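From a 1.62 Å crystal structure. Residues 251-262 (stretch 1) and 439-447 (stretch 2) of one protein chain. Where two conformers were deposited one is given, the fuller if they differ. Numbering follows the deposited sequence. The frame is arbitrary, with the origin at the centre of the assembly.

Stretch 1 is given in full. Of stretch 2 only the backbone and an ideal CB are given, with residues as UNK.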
# COMPACT_ATOMS: atom_id res chain seq x y z
N PRO A 251 -16.39 5.96 -6.70
CA PRO A 251 -15.54 6.83 -7.52
C PRO A 251 -15.44 8.22 -6.89
O PRO A 251 -16.37 8.68 -6.21
CB PRO A 251 -16.31 6.93 -8.84
CG PRO A 251 -17.19 5.69 -8.86
CD PRO A 251 -17.56 5.46 -7.43
N LEU A 252 -14.30 8.86 -7.08
CA LEU A 252 -14.12 10.24 -6.68
C LEU A 252 -15.06 11.14 -7.44
O LEU A 252 -15.04 11.14 -8.67
CB LEU A 252 -12.70 10.66 -6.93
CG LEU A 252 -12.30 12.04 -6.43
CD1 LEU A 252 -12.21 12.20 -4.90
CD2 LEU A 252 -10.94 12.35 -7.06
N PRO A 253 -15.85 11.96 -6.74
CA PRO A 253 -16.69 12.89 -7.50
C PRO A 253 -15.89 13.90 -8.29
O PRO A 253 -14.82 14.26 -7.88
CB PRO A 253 -17.52 13.62 -6.43
CG PRO A 253 -17.39 12.84 -5.24
CD PRO A 253 -16.11 12.07 -5.29
N PRO A 254 -16.46 14.40 -9.41
CA PRO A 254 -15.74 15.32 -10.27
C PRO A 254 -15.65 16.78 -9.77
O PRO A 254 -14.78 17.55 -10.23
CB PRO A 254 -16.55 15.27 -11.56
CG PRO A 254 -17.93 14.94 -11.14
CD PRO A 254 -17.84 14.17 -9.86
N GLU A 255 -16.52 17.17 -8.85
CA GLU A 255 -16.63 18.56 -8.43
C GLU A 255 -15.38 19.02 -7.64
O GLU A 255 -14.81 18.23 -6.86
CB GLU A 255 -17.92 18.77 -7.59
CG GLU A 255 -19.21 18.58 -8.36
CD GLU A 255 -19.61 17.11 -8.55
OE1 GLU A 255 -19.09 16.26 -7.79
OE2 GLU A 255 -20.43 16.81 -9.46
N PRO A 256 -14.95 20.27 -7.81
CA PRO A 256 -13.84 20.77 -6.98
C PRO A 256 -14.30 20.88 -5.54
O PRO A 256 -15.49 21.09 -5.27
CB PRO A 256 -13.53 22.14 -7.54
CG PRO A 256 -14.88 22.61 -8.10
CD PRO A 256 -15.47 21.35 -8.70
N VAL A 257 -13.36 20.73 -4.62
CA VAL A 257 -13.69 20.80 -3.21
C VAL A 257 -12.58 21.44 -2.41
O VAL A 257 -11.42 21.28 -2.73
CB VAL A 257 -13.99 19.42 -2.69
CG1 VAL A 257 -12.75 18.54 -2.77
CG2 VAL A 257 -14.55 19.50 -1.28
N SER A 258 -12.97 22.17 -1.37
CA SER A 258 -12.01 22.68 -0.39
C SER A 258 -12.22 21.91 0.91
O SER A 258 -13.36 21.67 1.32
CB SER A 258 -12.18 24.21 -0.18
OG SER A 258 -11.30 24.69 0.87
N LEU A 259 -11.13 21.49 1.51
CA LEU A 259 -11.16 20.74 2.76
C LEU A 259 -10.25 21.45 3.71
O LEU A 259 -9.05 21.58 3.42
CB LEU A 259 -10.67 19.33 2.53
CG LEU A 259 -11.49 18.58 1.48
CD1 LEU A 259 -10.83 17.25 1.17
CD2 LEU A 259 -12.92 18.31 1.84
N MSE A 260 -10.82 21.92 4.83
CA MSE A 260 -10.01 22.52 5.90
C MSE A 260 -9.28 21.43 6.62
O MSE A 260 -9.86 20.40 6.96
CB MSE A 260 -10.83 23.25 6.96
CG MSE A 260 -9.95 23.67 8.17
SE MSE A 260 -9.95 22.56 9.80
CE MSE A 260 -8.97 20.92 9.62
N ASN A 261 -8.01 21.68 6.89
CA ASN A 261 -7.14 20.74 7.52
C ASN A 261 -6.38 21.43 8.66
O ASN A 261 -5.80 22.50 8.48
CB ASN A 261 -6.20 20.23 6.47
CG ASN A 261 -5.23 19.24 7.02
OD1 ASN A 261 -5.11 19.05 8.24
ND2 ASN A 261 -4.49 18.60 6.12
N GLU A 262 -6.35 20.80 9.84
CA GLU A 262 -5.76 21.47 11.00
C GLU A 262 -4.24 21.29 11.20
O GLU A 262 -3.69 22.01 12.00
CB GLU A 262 -6.59 21.26 12.28
CG GLU A 262 -6.70 19.86 12.83
CD GLU A 262 -7.80 19.77 13.89
OE1 GLU A 262 -7.84 20.64 14.80
OE2 GLU A 262 -8.64 18.85 13.80
N UNK A 439 -9.17 16.63 -14.75
CA UNK A 439 -8.72 16.47 -13.38
C UNK A 439 -9.84 16.86 -12.41
O UNK A 439 -10.86 17.48 -12.78
CB UNK A 439 -7.47 17.31 -13.13
N UNK A 440 -9.63 16.46 -11.14
CA UNK A 440 -10.46 16.85 -10.04
C UNK A 440 -9.62 17.71 -9.13
O UNK A 440 -8.55 17.27 -8.71
CB UNK A 440 -11.04 15.64 -9.31
N UNK A 441 -10.10 18.91 -8.83
CA UNK A 441 -9.36 19.84 -7.98
C UNK A 441 -9.71 19.65 -6.53
O UNK A 441 -10.85 19.88 -6.11
CB UNK A 441 -9.63 21.29 -8.39
N UNK A 442 -8.70 19.31 -5.73
CA UNK A 442 -8.91 19.11 -4.30
C UNK A 442 -7.97 20.07 -3.56
O UNK A 442 -6.77 19.88 -3.58
CB UNK A 442 -8.66 17.66 -3.89
N UNK A 443 -8.54 21.06 -2.90
CA UNK A 443 -7.75 22.10 -2.22
C UNK A 443 -7.81 21.84 -0.74
O UNK A 443 -8.90 21.93 -0.16
CB UNK A 443 -8.26 23.51 -2.54
N UNK A 444 -6.65 21.61 -0.13
CA UNK A 444 -6.60 21.51 1.33
C UNK A 444 -6.17 22.89 1.83
O UNK A 444 -5.21 23.45 1.30
CB UNK A 444 -5.65 20.41 1.80
N UNK A 445 -6.89 23.45 2.78
CA UNK A 445 -6.49 24.69 3.44
C UNK A 445 -6.17 24.49 4.93
O UNK A 445 -6.73 23.59 5.57
CB UNK A 445 -7.60 25.73 3.29
N UNK A 446 -5.23 25.29 5.46
CA UNK A 446 -5.00 25.22 6.94
C UNK A 446 -6.20 25.69 7.73
O UNK A 446 -6.89 26.62 7.29
CB UNK A 446 -3.79 26.06 7.34
N UNK A 447 -6.43 25.11 8.92
CA UNK A 447 -7.48 25.65 9.80
C UNK A 447 -7.27 27.14 10.03
O UNK A 447 -6.14 27.58 10.21
CB UNK A 447 -7.50 24.91 11.14

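The backbones pair as parallel strands, 257-261 beside 440-446, so the register fixes what each position of stretch 2 meets.

At position 439, CA-to-CB points away and nothing of stretch 1 lies within 5.5 Å of the ideal CB; stretch 1 sets no preference. The residue is Thr439, whose O accepts a bond from a water that also donates to Pro254 O.

Position 440 points toward stretch 1. Its ideal CB lies 4.0 Å from Leu252 CD2 and 4.3 Å from both Pro253 O and Pro254 O, a setting part apolar, part carbonyl. Valine, threonine or serine would suit. In Thr440 (chi1 m), CG2 packs 3.9 Å from Leu252 CD2 and lies 3.5 Å from Pro253 O, while OG1 accepts from a water, at 2.7 Å, that also donates to Leu252 O.

At 441 the CB points sideways, 4.1 Å from Pro256 CB, favouring an apolar residue without dictating its shape. Leu441 makes this contact through its own CB; its O accepts from Val257 N (3.0 Å, 157°).

The ideal CB of 442 is 4.3 Å from Val257 CG1, on the face shared by Val257 and Leu259. Phi/psi of -122/112 is ordinary strand geometry, welcoming valine, isoleucine or leucine. Val442 CG1 lies 4.1 Å from both Val257 CG1 and Leu259 CD1.

Position 443 turns to the Ser258 face, where its ideal CB is 3.9 Å from Val257 O and 4.4 Å from Ser258 CA. Little there selects strongly; small, branched or longer apolar chains and short polar ones would all fit. In Leu443, CD2 comes 4.4 Å from Ser258 OG, and the backbone works harder: Leu443 N donates to Val257 O (2.9 Å, 177°) and Leu443 O accepts from Leu259 N (2.8 Å).

At 444 the ideal CB is 3.9 Å from Leu259 O and 4.7 Å from Asn261 CB; Leu259 CD1, on the same face, would suit leucine, isoleucine or methionine. Met444, a selenomethionine, places SE 3.9 Å from Leu259 CD1.

At 445 the ideal CB lies 4.5 Å from Ser258 OG, inviting a polar chain such as glutamine, glutamate or asparagine. Gln445 OE1 accepts from Ser258 OG at 2.7 Å. Gln445 N donates to Leu259 O (2.9 Å), and Gln445 O accepts from Asn261 N (2.7 Å).

Position 446 points away, with phi -65° compatible with proline and no amide bond to stretch 1 to forfeit. It is Pro446, whose CA approaches Asn261 O at 3.2 Å.

The CB of 447 points sideways, 3.7 Å from Met260 SE and 3.9 Å from Glu262 CA; a long aliphatic stem would suit. Lys447 CB packs 3.6 Å from Met260 SE while its end leads away, and Lys447 N donates to Asn261 O (2.7 Å, 131°).

Stretch 2, residues 439-447: TTLVLMQPK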
# COMPACT_ATOMS: atom_id res chain seq x y z
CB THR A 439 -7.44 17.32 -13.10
OG1 THR A 439 -6.77 16.77 -11.97
CG2 THR A 439 -7.80 18.78 -12.88
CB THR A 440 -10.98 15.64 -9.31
OG1 THR A 440 -11.81 14.88 -10.22
CG2 THR A 440 -11.79 16.03 -8.09
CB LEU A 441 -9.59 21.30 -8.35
CG LEU A 441 -9.35 21.71 -9.78
CD1 LEU A 441 -9.63 23.23 -9.96
CD2 LEU A 441 -7.94 21.35 -10.19
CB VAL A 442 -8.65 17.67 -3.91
CG1 VAL A 442 -8.80 17.58 -2.35
CG2 VAL A 442 -9.58 16.70 -4.65
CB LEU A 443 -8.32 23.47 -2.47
CG LEU A 443 -7.51 24.61 -1.82
CD1 LEU A 443 -6.09 24.71 -2.34
CD2 LEU A 443 -8.23 25.89 -2.00
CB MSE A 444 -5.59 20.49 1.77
CG MSE A 444 -5.48 19.31 0.88
SE MSE A 444 -7.00 18.12 1.07
CE MSE A 444 -6.18 17.36 2.65
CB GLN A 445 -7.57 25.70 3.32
CG GLN A 445 -7.71 26.16 1.88
CD GLN A 445 -8.72 27.23 1.73
OE1 GLN A 445 -9.85 26.96 1.32
NE2 GLN A 445 -8.34 28.47 2.03
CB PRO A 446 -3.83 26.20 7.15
CG PRO A 446 -3.13 26.27 5.81
CD PRO A 446 -4.27 26.20 4.81
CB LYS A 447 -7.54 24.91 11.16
CG LYS A 447 -8.69 25.46 12.04
CD LYS A 447 -8.70 24.86 13.44
CE LYS A 447 -9.19 25.90 14.48
NZ LYS A 447 -9.84 25.28 15.66
O HOH W 1 -13.17 12.51 -10.30
O HOH W 2 -12.58 19.49 -10.11
O HOH W 3 -13.56 16.82 -12.61
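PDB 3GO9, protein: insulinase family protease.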